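Local coordinates for protein putative tRNA (Adenine(37)-N6)-methyltransferase (Pseudomonas aeruginosa, PDB 7BTU) that probably methylates the threonylcarbamoyl-modified adenosine at position 37 of tRNA, using S-adenosyl-L-methionine as methyl donor, at residues L41-P46 against L134-Y139; E51-L56 against G118-S123; P159-E164 against W220-P225; Q190-D195 against I228-V233. All blocks are in the same frame, centred on the assembly; numbering follows the deposited sequence. Where two conformers were deposited one is given.

The four contacts fall into two pairs, on opposite sides of the chain's centre. Contacts 1 and 2 share the N-terminal barrel, their centres 8 Å apart: Leu43 N lies 2.9 Å from Gly118 O, Glu42 OE1 meets Arg119 NH2 in a salt bridge of 2.8 Å, and both contacts border the second subunit. Contacts 3 and 4 share the mixed sheet nearer the C-terminus, with centres 7 Å apart and Glu164 N 2.8 Å from Ile228 O. Between the pairs the centres are 31 to 37 Å apart; the nearest atoms of contacts 2 and 4 still come within about 8 Å.

Contact 1: residues L41-P46 against L134-Y139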
# COMPACT_ATOMS: atom_id res chain seq x y z
N LEU B 41 -15.68 -6.77 -5.62
CA LEU B 41 -15.12 -7.51 -4.50
C LEU B 41 -16.33 -8.10 -3.79
O LEU B 41 -17.11 -7.36 -3.21
CB LEU B 41 -14.31 -6.58 -3.58
CG LEU B 41 -13.81 -7.24 -2.24
CD1 LEU B 41 -13.17 -8.65 -2.46
CD2 LEU B 41 -12.84 -6.32 -1.53
N GLU B 42 -16.51 -9.42 -3.89
CA GLU B 42 -17.63 -10.09 -3.22
C GLU B 42 -17.19 -10.51 -1.83
O GLU B 42 -16.30 -11.35 -1.68
CB GLU B 42 -18.07 -11.30 -4.02
CG GLU B 42 -18.30 -10.98 -5.49
CD GLU B 42 -19.57 -10.15 -5.73
OE1 GLU B 42 -20.56 -10.34 -4.99
OE2 GLU B 42 -19.59 -9.34 -6.68
N LEU B 43 -17.83 -9.94 -0.81
CA LEU B 43 -17.40 -10.12 0.56
C LEU B 43 -18.04 -11.36 1.17
O LEU B 43 -19.21 -11.66 0.91
CB LEU B 43 -17.74 -8.88 1.39
CG LEU B 43 -16.89 -7.68 0.94
CD1 LEU B 43 -17.35 -6.41 1.63
CD2 LEU B 43 -15.37 -7.91 1.19
N LEU B 44 -17.28 -12.05 2.01
CA LEU B 44 -17.74 -13.23 2.72
C LEU B 44 -18.27 -12.85 4.09
O LEU B 44 -17.78 -11.91 4.69
CB LEU B 44 -16.57 -14.21 2.92
CG LEU B 44 -15.98 -14.80 1.66
CD1 LEU B 44 -14.68 -15.54 2.04
CD2 LEU B 44 -17.02 -15.74 1.07
N PRO B 45 -19.21 -13.60 4.66
CA PRO B 45 -19.52 -13.40 6.08
C PRO B 45 -18.26 -13.59 6.90
O PRO B 45 -17.38 -14.40 6.54
CB PRO B 45 -20.55 -14.50 6.38
CG PRO B 45 -21.00 -15.01 5.12
CD PRO B 45 -19.87 -14.79 4.11
N PRO B 46 -18.12 -12.85 8.00
CA PRO B 46 -19.05 -11.91 8.63
C PRO B 46 -18.91 -10.49 8.11
O PRO B 46 -19.42 -9.56 8.73
CB PRO B 46 -18.65 -11.97 10.09
CG PRO B 46 -17.15 -12.16 10.02
CD PRO B 46 -16.91 -13.06 8.83
N LEU B 134 -7.57 -9.94 1.28
CA LEU B 134 -7.39 -9.98 2.74
C LEU B 134 -7.82 -8.74 3.47
O LEU B 134 -8.09 -8.82 4.70
CB LEU B 134 -5.91 -10.20 3.11
CG LEU B 134 -5.24 -11.36 2.39
CD1 LEU B 134 -3.73 -11.39 2.71
CD2 LEU B 134 -5.96 -12.67 2.84
N ASP B 135 -7.85 -7.59 2.81
CA ASP B 135 -8.12 -6.35 3.56
C ASP B 135 -8.58 -5.29 2.57
O ASP B 135 -8.27 -5.36 1.39
CB ASP B 135 -6.86 -5.88 4.32
CG ASP B 135 -7.15 -4.70 5.28
OD1 ASP B 135 -8.03 -4.87 6.13
OD2 ASP B 135 -6.56 -3.60 5.11
N ILE B 136 -9.33 -4.32 3.09
CA ILE B 136 -9.74 -3.09 2.41
C ILE B 136 -9.38 -1.95 3.35
O ILE B 136 -9.73 -2.01 4.55
CB ILE B 136 -11.26 -3.05 2.18
CG1 ILE B 136 -11.74 -4.29 1.40
CG2 ILE B 136 -11.66 -1.69 1.51
CD1 ILE B 136 -13.22 -4.60 1.63
N LYS B 137 -8.77 -0.89 2.83
CA LYS B 137 -8.52 0.34 3.61
C LYS B 137 -8.65 1.53 2.68
O LYS B 137 -8.34 1.41 1.49
CB LYS B 137 -7.10 0.36 4.23
N PRO B 138 -9.05 2.70 3.18
CA PRO B 138 -9.09 3.90 2.34
C PRO B 138 -7.70 4.28 1.90
O PRO B 138 -6.77 4.25 2.69
CB PRO B 138 -9.65 5.01 3.27
CG PRO B 138 -10.26 4.28 4.40
CD PRO B 138 -9.52 2.95 4.56
N TYR B 139 -7.59 4.70 0.63
CA TYR B 139 -6.40 5.39 0.15
C TYR B 139 -6.46 6.84 0.63
O TYR B 139 -7.48 7.51 0.49
CB TYR B 139 -6.35 5.31 -1.39
CG TYR B 139 -5.10 5.94 -1.97
CD1 TYR B 139 -5.00 7.33 -2.13
CD2 TYR B 139 -3.99 5.15 -2.30
CE1 TYR B 139 -3.82 7.92 -2.65
CE2 TYR B 139 -2.81 5.74 -2.84
CZ TYR B 139 -2.73 7.09 -2.98
OH TYR B 139 -1.58 7.67 -3.49
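Ile136 reaches into the interior of a closed antiparallel barrel to meet Leu41 and Leu43. Strands 38-43 and 132-138 are not neighbours in the sheet, and no hydrogen bond joins the two segments, so the contact is one of side chains filling the barrel core from two strands that are not paired. From CB of Ile136 the CG1 branch, anti to the carbonyl carbon (chi1 -56°), heads for Leu41 on strand 38-43. CG1 comes 3.7 Å from Leu41 CD2, and beyond it CD1 approaches the same methyl, so that the isoleucine and Leu41 meet tip to tip. Leu41 answers this reach with its own CG anti to the backbone N (chi1 173°). Leu120 and Leu64, from two further strands, pack on both Leu41 and Ile136 and continue the apolar filling. At the N-terminal end of 134-139, Leu134 and Asp135 form a classic beta bulge facing Leu65; Asp135 makes a salt bridge with Arg101 of the second subunit, whose Phe94 packs on Ile136. The terminal methyl CD1 of Ile136 thus touches two leucines of one strand, 3.6 Å from Leu41 CD2 and 4.0 Å from Leu43 CD2.

Contact 2: residues E51-L56 against G118-S123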
# COMPACT_ATOMS: atom_id res chain seq x y z
N GLU B 51 -22.54 -2.40 7.59
CA GLU B 51 -21.85 -1.67 8.65
C GLU B 51 -20.33 -1.73 8.53
O GLU B 51 -19.61 -0.86 9.05
CB GLU B 51 -22.29 -2.23 10.02
CG GLU B 51 -23.70 -1.75 10.43
CD GLU B 51 -24.83 -2.43 9.62
OE1 GLU B 51 -24.63 -3.53 9.08
OE2 GLU B 51 -25.94 -1.82 9.53
N ALA B 52 -19.80 -2.76 7.89
CA ALA B 52 -18.34 -2.84 7.77
C ALA B 52 -17.79 -1.81 6.80
O ALA B 52 -16.58 -1.53 6.83
CB ALA B 52 -17.96 -4.24 7.31
N LEU B 53 -18.65 -1.23 5.96
CA LEU B 53 -18.28 -0.32 4.88
C LEU B 53 -18.68 1.12 5.16
O LEU B 53 -18.31 2.01 4.38
CB LEU B 53 -18.96 -0.79 3.60
CG LEU B 53 -18.76 -2.27 3.20
CD1 LEU B 53 -19.51 -2.54 1.89
CD2 LEU B 53 -17.31 -2.55 3.04
N GLU B 54 -19.43 1.37 6.23
CA GLU B 54 -19.93 2.71 6.52
C GLU B 54 -18.76 3.70 6.63
O GLU B 54 -17.80 3.46 7.37
CB GLU B 54 -20.76 2.71 7.81
N GLY B 55 -18.85 4.82 5.90
CA GLY B 55 -17.77 5.80 5.76
C GLY B 55 -17.07 5.78 4.41
O GLY B 55 -16.46 6.79 4.01
N LEU B 56 -17.17 4.67 3.68
CA LEU B 56 -16.58 4.58 2.35
C LEU B 56 -17.23 5.50 1.33
O LEU B 56 -16.65 5.74 0.26
CB LEU B 56 -16.63 3.12 1.87
CG LEU B 56 -15.52 2.30 2.54
CD1 LEU B 56 -15.51 0.83 2.06
CD2 LEU B 56 -14.10 2.93 2.43
N GLY B 118 -21.96 -6.36 1.35
CA GLY B 118 -21.37 -7.53 0.75
C GLY B 118 -20.70 -7.32 -0.60
O GLY B 118 -20.18 -8.28 -1.17
N ARG B 119 -20.59 -6.08 -1.09
CA ARG B 119 -19.99 -5.92 -2.42
C ARG B 119 -19.42 -4.52 -2.61
O ARG B 119 -20.11 -3.52 -2.33
CB ARG B 119 -21.08 -6.21 -3.47
CG ARG B 119 -20.71 -5.81 -4.90
CD ARG B 119 -21.80 -6.23 -5.92
NE ARG B 119 -22.06 -7.67 -5.91
CZ ARG B 119 -23.08 -8.25 -5.29
NH1 ARG B 119 -23.95 -7.53 -4.60
NH2 ARG B 119 -23.21 -9.57 -5.36
N LEU B 120 -18.18 -4.44 -3.13
CA LEU B 120 -17.60 -3.20 -3.63
C LEU B 120 -17.59 -3.26 -5.15
O LEU B 120 -17.21 -4.29 -5.73
CB LEU B 120 -16.14 -3.02 -3.19
CG LEU B 120 -15.78 -3.09 -1.69
CD1 LEU B 120 -14.30 -2.69 -1.51
CD2 LEU B 120 -16.65 -2.20 -0.96
N TRP B 121 -17.95 -2.14 -5.78
CA TRP B 121 -17.81 -1.93 -7.23
C TRP B 121 -16.51 -1.17 -7.50
O TRP B 121 -16.30 -0.09 -6.96
CB TRP B 121 -18.99 -1.12 -7.79
CG TRP B 121 -20.07 -1.99 -8.11
CD1 TRP B 121 -20.20 -2.78 -9.24
CD2 TRP B 121 -21.21 -2.26 -7.30
NE1 TRP B 121 -21.36 -3.49 -9.18
CE2 TRP B 121 -22.00 -3.20 -8.00
CE3 TRP B 121 -21.67 -1.77 -6.08
CZ2 TRP B 121 -23.19 -3.68 -7.51
CZ3 TRP B 121 -22.86 -2.24 -5.59
CH2 TRP B 121 -23.61 -3.19 -6.30
N LEU B 122 -15.66 -1.73 -8.37
CA LEU B 122 -14.32 -1.25 -8.57
C LEU B 122 -14.12 -0.89 -10.05
O LEU B 122 -14.74 -1.48 -10.94
CB LEU B 122 -13.26 -2.32 -8.17
CG LEU B 122 -13.53 -2.90 -6.78
CD1 LEU B 122 -12.59 -4.11 -6.47
CD2 LEU B 122 -13.44 -1.75 -5.74
N SER B 123 -13.19 0.03 -10.30
CA SER B 123 -12.82 0.36 -11.68
C SER B 123 -11.34 0.67 -11.69
O SER B 123 -10.73 0.93 -10.64
CB SER B 123 -13.61 1.56 -12.23
OG SER B 123 -13.21 2.69 -11.51
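Leu53 and Leu120 carry this contact through their methyl groups. CD2 of Leu120 lies against the forked end of Leu53, 4.1 Å from Leu53 CD1 and equally 4.1 Å from Leu53 CD2, the two side chains meeting at a slant. Leu120 leaves its strand pointing past the loop, and its first torsion (chi1 -55°, CG beside the backbone N) turns the branched end back toward Leu53. Leu56 adds a looser approach from the other end of the turn, its CD1 standing 4.4 Å from Leu120 CD2. Phe115 of strand 105-116 touches both loop leucines, and Phe94 of the second subunit packs on the same two residues.

The backbone bonds belong to each segment's own surroundings. Leu53 to Leu56 form a type II beta turn, closed by Leu56 N donating to Leu53 O over 3.0 Å; Gly55 occupies its third position with a phi of 106°, a conformation that suits glycine. In this way the loop between strands 38-43 and 61-67 folds two leucines onto strand 119-123 of the antiparallel barrel. Gly118, also at positive phi, leads into that strand and pairs by backbone hydrogen bonding with Leu43.

The charged end of Arg119 is engaged outside the contact. Its CB is directed away from the loop, and its guanidinium group makes salt bridges with Glu116 through NH1 and Glu42 through NH2. Along the same side chain, CD lies 3.3 Å above one face of the Trp121 ring, offset toward the rim.

Contact 3: residues P159-E164 against W220-P225; sequences PGIAVE and WHYPRP
Ile161 and Tyr222 make the apolar part of this surface contact. The end methyl of the isoleucine, CD1, comes to the edge of the tyrosine ring near its plane, 4.4 Å from CE2, so the ring receives it edge-on. Arg224 O also lies at the ring edge, in plane. The second touch sets a carboxylate beside an apolar ring: Glu164 OE1 is 3.9 Å from Pro223 CG, the two side chains running past one another in opposing directions. Beyond CG the Glu164 chain is extended (chi2 172°), which carries its carboxylate out to the proline.

Between the segments the opposite charges are not in contact. Glu164 OE2 stands 6.0 Å from Arg224 NH1, and any attraction is probably modest; Arg224 has a salt bridge with Asp226, while Glu164 OE1 makes a long, weak ion pair with Arg229. No hydrogen bond crosses between the segments.

That absence follows from the sheet order. Strand 227-234 runs between the two, parallel to 162-165 and antiparallel to 216-222; Glu164 pairs with Ile228 and Val230 through its backbone, and Tyr222 packs on Ile228. The chain turns a corner at Pro223, while Val163 and Trp220 both rest on Leu192 of helix 184-193.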
# COMPACT_ATOMS: atom_id res chain seq x y z
N PRO B 159 4.16 5.94 -23.82
CA PRO B 159 2.98 6.82 -23.94
C PRO B 159 1.66 6.13 -24.29
O PRO B 159 0.60 6.70 -24.01
CB PRO B 159 3.40 7.82 -25.02
CG PRO B 159 4.88 7.88 -24.90
CD PRO B 159 5.31 6.47 -24.57
N GLY B 160 1.67 4.96 -24.88
CA GLY B 160 0.37 4.34 -25.13
C GLY B 160 0.18 4.37 -26.64
O GLY B 160 0.54 5.35 -27.30
N ILE B 161 -0.43 3.31 -27.18
CA ILE B 161 -0.46 3.05 -28.62
C ILE B 161 -1.87 3.34 -29.10
O ILE B 161 -2.84 3.03 -28.39
CB ILE B 161 -0.10 1.57 -28.92
CG1 ILE B 161 1.07 1.09 -28.07
CG2 ILE B 161 0.22 1.31 -30.39
CD1 ILE B 161 1.29 -0.43 -28.13
N ALA B 162 -1.98 3.89 -30.31
CA ALA B 162 -3.27 4.09 -30.93
C ALA B 162 -3.92 2.74 -31.24
O ALA B 162 -3.23 1.76 -31.59
CB ALA B 162 -3.14 4.88 -32.22
N VAL B 163 -5.24 2.72 -31.18
CA VAL B 163 -6.04 1.53 -31.43
C VAL B 163 -7.10 1.86 -32.47
O VAL B 163 -7.93 2.73 -32.22
CB VAL B 163 -6.71 1.02 -30.14
CG1 VAL B 163 -7.70 -0.11 -30.49
CG2 VAL B 163 -5.64 0.55 -29.12
N GLU B 164 -7.14 1.11 -33.57
CA GLU B 164 -8.26 1.20 -34.52
C GLU B 164 -9.02 -0.13 -34.52
O GLU B 164 -8.56 -1.14 -33.98
CB GLU B 164 -7.77 1.56 -35.94
CG GLU B 164 -6.84 0.53 -36.45
CD GLU B 164 -6.46 0.71 -37.92
OE1 GLU B 164 -6.21 -0.34 -38.57
OE2 GLU B 164 -6.45 1.86 -38.40
N TRP B 220 -6.16 -9.27 -32.21
CA TRP B 220 -5.66 -8.04 -32.78
C TRP B 220 -4.33 -8.28 -33.51
O TRP B 220 -3.71 -9.35 -33.41
CB TRP B 220 -5.50 -6.97 -31.69
CG TRP B 220 -4.29 -7.07 -30.83
CD1 TRP B 220 -3.05 -6.47 -31.04
CD2 TRP B 220 -4.18 -7.79 -29.64
NE1 TRP B 220 -2.21 -6.77 -30.04
CE2 TRP B 220 -2.89 -7.56 -29.14
CE3 TRP B 220 -5.06 -8.57 -28.91
CZ2 TRP B 220 -2.45 -8.12 -27.98
CZ3 TRP B 220 -4.62 -9.11 -27.75
CH2 TRP B 220 -3.33 -8.89 -27.29
N HIS B 221 -3.90 -7.26 -34.28
CA HIS B 221 -2.56 -7.31 -34.86
C HIS B 221 -2.00 -5.88 -34.93
O HIS B 221 -2.70 -4.92 -34.59
CB HIS B 221 -2.62 -8.09 -36.20
CG HIS B 221 -3.27 -7.35 -37.34
ND1 HIS B 221 -3.45 -7.93 -38.58
CD2 HIS B 221 -3.68 -6.07 -37.48
CE1 HIS B 221 -3.99 -7.05 -39.40
NE2 HIS B 221 -4.13 -5.91 -38.76
N TYR B 222 -0.74 -5.74 -35.34
CA TYR B 222 -0.05 -4.45 -35.44
C TYR B 222 0.06 -4.06 -36.90
O TYR B 222 1.00 -4.49 -37.56
CB TYR B 222 1.35 -4.55 -34.86
CG TYR B 222 1.34 -4.64 -33.38
CD1 TYR B 222 1.16 -5.86 -32.74
CD2 TYR B 222 1.47 -3.50 -32.61
CE1 TYR B 222 1.15 -5.93 -31.34
CE2 TYR B 222 1.48 -3.57 -31.21
CZ TYR B 222 1.29 -4.78 -30.60
OH TYR B 222 1.29 -4.84 -29.20
N PRO B 223 -0.81 -3.22 -37.44
CA PRO B 223 -0.61 -2.78 -38.86
C PRO B 223 0.67 -2.00 -39.06
O PRO B 223 1.22 -1.97 -40.18
CB PRO B 223 -1.84 -1.90 -39.19
CG PRO B 223 -2.81 -2.13 -38.07
CD PRO B 223 -2.05 -2.68 -36.85
N ARG B 224 1.13 -1.31 -38.02
CA ARG B 224 2.36 -0.54 -37.98
C ARG B 224 2.90 -0.70 -36.56
O ARG B 224 2.14 -1.03 -35.66
CB ARG B 224 2.14 0.95 -38.28
CG ARG B 224 1.31 1.26 -39.48
CD ARG B 224 1.39 2.75 -39.80
NE ARG B 224 1.12 3.55 -38.61
CZ ARG B 224 -0.01 4.22 -38.41
NH1 ARG B 224 -0.96 4.17 -39.33
NH2 ARG B 224 -0.19 4.93 -37.29
N PRO B 225 4.19 -0.44 -36.34
CA PRO B 225 4.71 -0.56 -34.96
C PRO B 225 3.96 0.29 -33.94
O PRO B 225 3.92 -0.08 -32.76
CB PRO B 225 6.17 -0.12 -35.10
CG PRO B 225 6.50 -0.50 -36.48
CD PRO B 225 5.28 -0.23 -37.30

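Contact 4: residues Q190-D195 against I228-V233; sequences QCLAQD and IRVLDV
Leu192 points from helix 184-193 at Ile228 and Val230, joining the helix to the four-stranded mixed sheet of the C-terminal part of the chain. It is a helix-on-sheet contact in which the last turn of the helix offers one leucine to two residues spaced two apart on strand 227-234. The leucine's CG lies anti to its carbonyl carbon (chi1 -71°), which brings CD1 up against both beta-branched side chains. There CD1 lies 3.8 Å from Val230 CG2 and 4.0 Å from Ile228 CG2, and the leucine is inclined to each of these partners instead of lying alongside either. Both strand residues thus present CG2 to the same leucine methyl. All three residues are buried. Trp220 covers both Leu192 and Ile228 from the next strand, and Val163 touches Leu192 and Val230 from the other neighbour.

Farther along, Leu231 and Asp232 form a classic beta bulge opposite His219. Ile228 meanwhile sends its longer branch to the end of the helix. There Leu192 O accepts a backbone hydrogen bond from Asp195 N (2.8 Å), and Ile228 CD1 packs closely against this same carbonyl oxygen, 3.2 Å from Leu192 O.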
# COMPACT_ATOMS: atom_id res chain seq x y z
N GLN B 190 -8.61 0.41 -23.93
CA GLN B 190 -7.71 0.83 -22.87
C GLN B 190 -6.67 -0.22 -22.57
O GLN B 190 -5.54 0.11 -22.22
CB GLN B 190 -8.50 1.17 -21.59
CG GLN B 190 -9.31 2.47 -21.79
CD GLN B 190 -10.43 2.61 -20.81
OE1 GLN B 190 -10.38 2.05 -19.70
NE2 GLN B 190 -11.45 3.40 -21.19
N CYS B 191 -7.04 -1.51 -22.66
CA CYS B 191 -6.11 -2.63 -22.45
C CYS B 191 -5.07 -2.71 -23.56
O CYS B 191 -3.87 -2.94 -23.32
CB CYS B 191 -6.92 -3.95 -22.39
SG CYS B 191 -6.00 -5.55 -22.35
N LEU B 192 -5.53 -2.58 -24.81
CA LEU B 192 -4.62 -2.74 -25.94
C LEU B 192 -3.67 -1.58 -26.04
O LEU B 192 -2.49 -1.77 -26.40
CB LEU B 192 -5.42 -2.91 -27.25
CG LEU B 192 -6.13 -4.29 -27.30
CD1 LEU B 192 -6.85 -4.51 -28.61
CD2 LEU B 192 -5.10 -5.37 -27.07
N ALA B 193 -4.12 -0.36 -25.70
CA ALA B 193 -3.19 0.77 -25.78
C ALA B 193 -1.94 0.57 -24.93
O ALA B 193 -0.90 1.16 -25.23
CB ALA B 193 -3.86 2.07 -25.37
N GLN B 194 -2.01 -0.24 -23.87
CA GLN B 194 -0.85 -0.52 -23.04
C GLN B 194 -0.12 -1.84 -23.39
O GLN B 194 0.72 -2.28 -22.61
CB GLN B 194 -1.25 -0.49 -21.54
CG GLN B 194 -1.94 0.83 -21.10
CD GLN B 194 -2.01 1.01 -19.55
OE1 GLN B 194 -1.12 0.59 -18.82
NE2 GLN B 194 -3.12 1.60 -19.06
N ASP B 195 -0.45 -2.50 -24.55
CA ASP B 195 0.39 -3.55 -25.14
C ASP B 195 0.40 -4.93 -24.47
O ASP B 195 1.46 -5.38 -24.02
CB ASP B 195 1.85 -3.06 -25.18
N ILE B 228 -2.37 -0.52 -33.21
CA ILE B 228 -3.04 -1.79 -33.01
C ILE B 228 -4.38 -1.75 -33.70
O ILE B 228 -5.09 -0.73 -33.64
CB ILE B 228 -3.19 -2.07 -31.50
CG1 ILE B 228 -1.80 -2.46 -30.92
CG2 ILE B 228 -4.23 -3.13 -31.29
CD1 ILE B 228 -1.78 -2.74 -29.38
N ARG B 229 -4.76 -2.85 -34.32
CA ARG B 229 -6.06 -2.98 -34.95
C ARG B 229 -6.79 -4.16 -34.34
O ARG B 229 -6.25 -5.26 -34.28
CB ARG B 229 -5.89 -3.14 -36.49
CG ARG B 229 -7.14 -3.70 -37.19
CD ARG B 229 -6.78 -4.21 -38.69
NE ARG B 229 -7.95 -4.68 -39.45
CZ ARG B 229 -8.88 -3.83 -39.85
NH1 ARG B 229 -8.71 -2.56 -39.56
NH2 ARG B 229 -9.95 -4.21 -40.56
N VAL B 230 -8.02 -3.92 -33.82
CA VAL B 230 -8.80 -5.01 -33.26
C VAL B 230 -9.45 -5.75 -34.41
O VAL B 230 -10.15 -5.15 -35.24
CB VAL B 230 -9.91 -4.50 -32.27
CG1 VAL B 230 -10.53 -5.69 -31.52
CG2 VAL B 230 -9.36 -3.47 -31.28
N LEU B 231 -9.26 -7.07 -34.44
CA LEU B 231 -9.77 -7.85 -35.57
C LEU B 231 -11.16 -8.43 -35.27
O LEU B 231 -12.03 -8.42 -36.13
CB LEU B 231 -8.79 -8.99 -35.88
CG LEU B 231 -7.41 -8.55 -36.34
CD1 LEU B 231 -6.40 -9.72 -36.23
CD2 LEU B 231 -7.55 -8.15 -37.83
N ASP B 232 -11.35 -8.99 -34.09
CA ASP B 232 -12.62 -9.66 -33.79
C ASP B 232 -12.74 -9.81 -32.28
O ASP B 232 -11.75 -9.69 -31.55
CB ASP B 232 -12.75 -11.02 -34.48
CG ASP B 232 -11.85 -12.08 -33.85
OD1 ASP B 232 -12.00 -12.38 -32.67
OD2 ASP B 232 -10.97 -12.60 -34.53
N VAL B 233 -13.97 -10.05 -31.82
CA VAL B 233 -14.30 -10.22 -30.40
C VAL B 233 -15.28 -11.38 -30.39
O VAL B 233 -16.33 -11.30 -31.03
CB VAL B 233 -14.96 -8.98 -29.79
CG1 VAL B 233 -15.23 -9.25 -28.25
CG2 VAL B 233 -14.04 -7.78 -29.91